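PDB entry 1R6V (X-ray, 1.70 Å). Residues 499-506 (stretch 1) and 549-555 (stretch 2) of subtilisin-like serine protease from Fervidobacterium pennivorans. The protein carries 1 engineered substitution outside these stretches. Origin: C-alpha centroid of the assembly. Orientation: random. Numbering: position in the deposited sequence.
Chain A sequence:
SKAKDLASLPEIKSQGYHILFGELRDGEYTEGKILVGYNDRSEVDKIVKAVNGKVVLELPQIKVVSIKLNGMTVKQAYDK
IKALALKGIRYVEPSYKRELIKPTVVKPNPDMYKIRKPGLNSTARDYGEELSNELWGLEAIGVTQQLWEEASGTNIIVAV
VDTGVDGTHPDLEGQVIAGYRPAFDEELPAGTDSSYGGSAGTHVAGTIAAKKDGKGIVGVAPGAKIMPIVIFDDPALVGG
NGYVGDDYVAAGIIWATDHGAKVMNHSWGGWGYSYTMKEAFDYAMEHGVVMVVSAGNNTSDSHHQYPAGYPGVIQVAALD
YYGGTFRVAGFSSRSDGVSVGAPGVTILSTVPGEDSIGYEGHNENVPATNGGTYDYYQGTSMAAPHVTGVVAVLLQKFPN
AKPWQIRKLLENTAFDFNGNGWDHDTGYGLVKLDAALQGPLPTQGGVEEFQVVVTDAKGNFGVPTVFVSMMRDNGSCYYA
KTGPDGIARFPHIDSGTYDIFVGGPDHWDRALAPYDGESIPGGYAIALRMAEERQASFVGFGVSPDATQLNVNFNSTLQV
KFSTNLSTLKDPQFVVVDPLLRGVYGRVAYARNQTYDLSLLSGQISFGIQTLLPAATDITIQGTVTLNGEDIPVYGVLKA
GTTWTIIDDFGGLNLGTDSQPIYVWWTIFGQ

Stretch 1 499-506: DIFVGGPD
Stretch 2 549-555: QLNVNFN

How do the two strands lie against each other? Their end-to-end directions, CA 500 to 505 against CA 550 to 554, differ by 38°, so they run the same general way but are splayed. They are too far apart to pair as neighbours in a sheet: the CA of Ile-500 lies 9.5 Å from the CA of Leu-550, the CA of Val-502 lies 8.3 Å from the CA of Val-552, and the CA of Gly-504 lies 8.2 Å from the CA of Phe-554. No hydrogen bond crosses the gap, which is filled by apolar side chains and buries 254 Å² in all.

What does the first half of stretch 1 contribute? From Asp-499 to Gly-503 the backbone is extended, with phi between -106° and -125° and psi between 117° and 133°, so side chains alternate. Asp-499 (chi1 m) and Phe-501 (chi1 m, chi2 84°) stay out of reach, while Ile-500 points its CA-to-CB bond toward stretch 2. In the m,t rotamer, Ile-500 sets CG2 4.1 Å from CD1 of Leu-550, whose chi1 is t and whose chi2, -141°, lies between wells. Leu-550 is likewise directed toward its partner from an extended backbone (-124/124).

Why does Val-502 meet two partners? Its CA-to-CB bond also points toward stretch 2, and with chi1 t its two methyls reach different residues. CG2 lies 4.1 Å from CG2 of Val-552, also a t rotamer and sharing the same phi/psi of -122/132. CG1 lies 4.0 Å from CZ of Phe-554. Alternating with Leu-550, Val-552 and Phe-554, the residues Asn-551 and Asn-553, both m at chi1, are exposed and out of reach.

Where does the Phe-554 ring settle? This residue follows the strand, at phi/psi -79/155, with chi1 -85° (m) and chi2 -5°; its CA-to-CB bond points toward stretch 1, and its ring touches Val-502, Gly-503, Gly-504 and Pro-505. CZ of Phe-554 lies 4.3 Å from C of Gly-503, which sits at the ring edge. The closest approach of the whole contact is CE2 of Phe-554 to CA of Gly-504, at 3.5 Å: the ring packs against the backbone of Gly-504, whose phi/psi is -29/171.

Where does the contact finish? Pro-505, at -52/148 with a C-gamma exo pucker, points its CA-to-CB bond sideways, yet its CD still comes within 4.4 Å of CE2 of Phe-554. Asp-506 (-76/117, chi1 t) lies beyond reach, as does Asn-555 (-146/162, chi1 p).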

# COMPACT_ATOMS: atom_id res chain seq x y z
N ASP A 499 0.25 -21.46 1.91
CA ASP A 499 -0.38 -21.90 0.68
C ASP A 499 -0.34 -20.58 -0.08
O ASP A 499 -0.96 -19.61 0.33
CB ASP A 499 -1.82 -22.33 0.90
CG ASP A 499 -1.91 -23.69 1.55
OD1 ASP A 499 -0.90 -24.42 1.56
OD2 ASP A 499 -3.00 -24.02 2.05
N ILE A 500 0.38 -20.57 -1.17
CA ILE A 500 0.55 -19.34 -1.95
C ILE A 500 -0.21 -19.40 -3.26
O ILE A 500 -0.00 -20.32 -4.06
CB ILE A 500 2.06 -19.10 -2.22
CG1 ILE A 500 2.82 -18.98 -0.89
CG2 ILE A 500 2.25 -17.80 -3.00
CD1 ILE A 500 4.33 -18.81 -1.05
N PHE A 501 -1.09 -18.43 -3.47
CA PHE A 501 -1.90 -18.34 -4.69
C PHE A 501 -1.50 -17.10 -5.47
O PHE A 501 -1.36 -16.03 -4.90
CB PHE A 501 -3.39 -18.29 -4.33
CG PHE A 501 -3.84 -19.46 -3.50
CD1 PHE A 501 -3.68 -19.46 -2.12
CD2 PHE A 501 -4.39 -20.59 -4.11
CE1 PHE A 501 -4.07 -20.56 -1.35
CE2 PHE A 501 -4.77 -21.69 -3.35
CZ PHE A 501 -4.61 -21.68 -1.97
N VAL A 502 -1.31 -17.27 -6.77
CA VAL A 502 -0.89 -16.20 -7.67
C VAL A 502 -1.96 -16.05 -8.76
O VAL A 502 -2.37 -17.04 -9.35
CB VAL A 502 0.47 -16.58 -8.30
CG1 VAL A 502 0.99 -15.47 -9.17
CG2 VAL A 502 1.47 -16.91 -7.18
N GLY A 503 -2.40 -14.82 -9.02
CA GLY A 503 -3.42 -14.60 -10.03
C GLY A 503 -3.04 -13.61 -11.12
O GLY A 503 -2.65 -12.49 -10.81
N GLY A 504 -3.21 -14.05 -12.38
CA GLY A 504 -2.89 -13.33 -13.61
C GLY A 504 -2.97 -11.84 -13.59
O GLY A 504 -3.49 -11.30 -12.62
N PRO A 505 -2.51 -11.14 -14.65
CA PRO A 505 -2.61 -9.68 -14.56
C PRO A 505 -4.02 -9.25 -14.18
O PRO A 505 -4.99 -9.89 -14.57
CB PRO A 505 -2.20 -9.20 -15.96
CG PRO A 505 -1.31 -10.31 -16.47
CD PRO A 505 -2.03 -11.55 -15.98
N ASP A 506 -4.05 -8.15 -13.46
CA ASP A 506 -5.31 -7.61 -13.00
C ASP A 506 -6.05 -6.91 -14.14
O ASP A 506 -5.57 -5.91 -14.67
CB ASP A 506 -5.04 -6.62 -11.86
CG ASP A 506 -6.31 -6.08 -11.24
OD1 ASP A 506 -7.40 -6.62 -11.51
OD2 ASP A 506 -6.20 -5.11 -10.46
N GLN A 549 12.69 -17.03 -1.95
CA GLN A 549 12.12 -16.65 -3.23
C GLN A 549 11.34 -17.77 -3.88
O GLN A 549 11.75 -18.93 -3.83
CB GLN A 549 13.24 -16.21 -4.17
CG GLN A 549 12.72 -15.61 -5.47
CD GLN A 549 13.84 -15.04 -6.30
OE1 GLN A 549 14.27 -15.64 -7.27
NE2 GLN A 549 14.31 -13.86 -5.92
N LEU A 550 10.22 -17.41 -4.50
CA LEU A 550 9.37 -18.37 -5.21
C LEU A 550 9.25 -17.81 -6.62
O LEU A 550 8.85 -16.67 -6.80
CB LEU A 550 7.98 -18.44 -4.58
CG LEU A 550 7.05 -19.64 -4.84
CD1 LEU A 550 5.64 -19.13 -4.99
CD2 LEU A 550 7.47 -20.43 -6.05
N ASN A 551 9.62 -18.62 -7.61
CA ASN A 551 9.55 -18.19 -9.01
C ASN A 551 8.35 -18.85 -9.65
O ASN A 551 8.16 -20.05 -9.52
CB ASN A 551 10.82 -18.59 -9.77
CG ASN A 551 12.08 -18.01 -9.16
OD1 ASN A 551 12.24 -16.80 -9.07
ND2 ASN A 551 12.98 -18.89 -8.72
N VAL A 552 7.55 -18.05 -10.35
CA VAL A 552 6.35 -18.55 -11.02
C VAL A 552 6.46 -18.21 -12.50
O VAL A 552 6.80 -17.09 -12.88
CB VAL A 552 5.08 -17.89 -10.43
CG1 VAL A 552 3.84 -18.42 -11.12
CG2 VAL A 552 5.00 -18.15 -8.93
N ASN A 553 6.20 -19.20 -13.35
CA ASN A 553 6.27 -18.99 -14.79
C ASN A 553 4.90 -19.20 -15.41
O ASN A 553 4.37 -20.31 -15.43
CB ASN A 553 7.28 -19.95 -15.42
CG ASN A 553 8.70 -19.68 -14.96
OD1 ASN A 553 9.33 -18.73 -15.40
ND2 ASN A 553 9.20 -20.51 -14.06
N PHE A 554 4.31 -18.11 -15.90
CA PHE A 554 3.00 -18.18 -16.54
C PHE A 554 3.16 -18.70 -17.97
O PHE A 554 4.24 -18.60 -18.56
CB PHE A 554 2.37 -16.77 -16.59
CG PHE A 554 1.62 -16.38 -15.34
CD1 PHE A 554 1.45 -17.27 -14.28
CD2 PHE A 554 1.04 -15.12 -15.23
CE1 PHE A 554 0.72 -16.93 -13.15
CE2 PHE A 554 0.30 -14.77 -14.10
CZ PHE A 554 0.14 -15.67 -13.05
N ASN A 555 2.09 -19.28 -18.49
CA ASN A 555 2.06 -19.77 -19.87
C ASN A 555 0.63 -19.58 -20.37
O ASN A 555 -0.29 -19.41 -19.58
CB ASN A 555 2.46 -21.26 -19.97
CG ASN A 555 1.57 -22.18 -19.15
OD1 ASN A 555 0.35 -22.20 -19.31
ND2 ASN A 555 2.18 -22.95 -18.26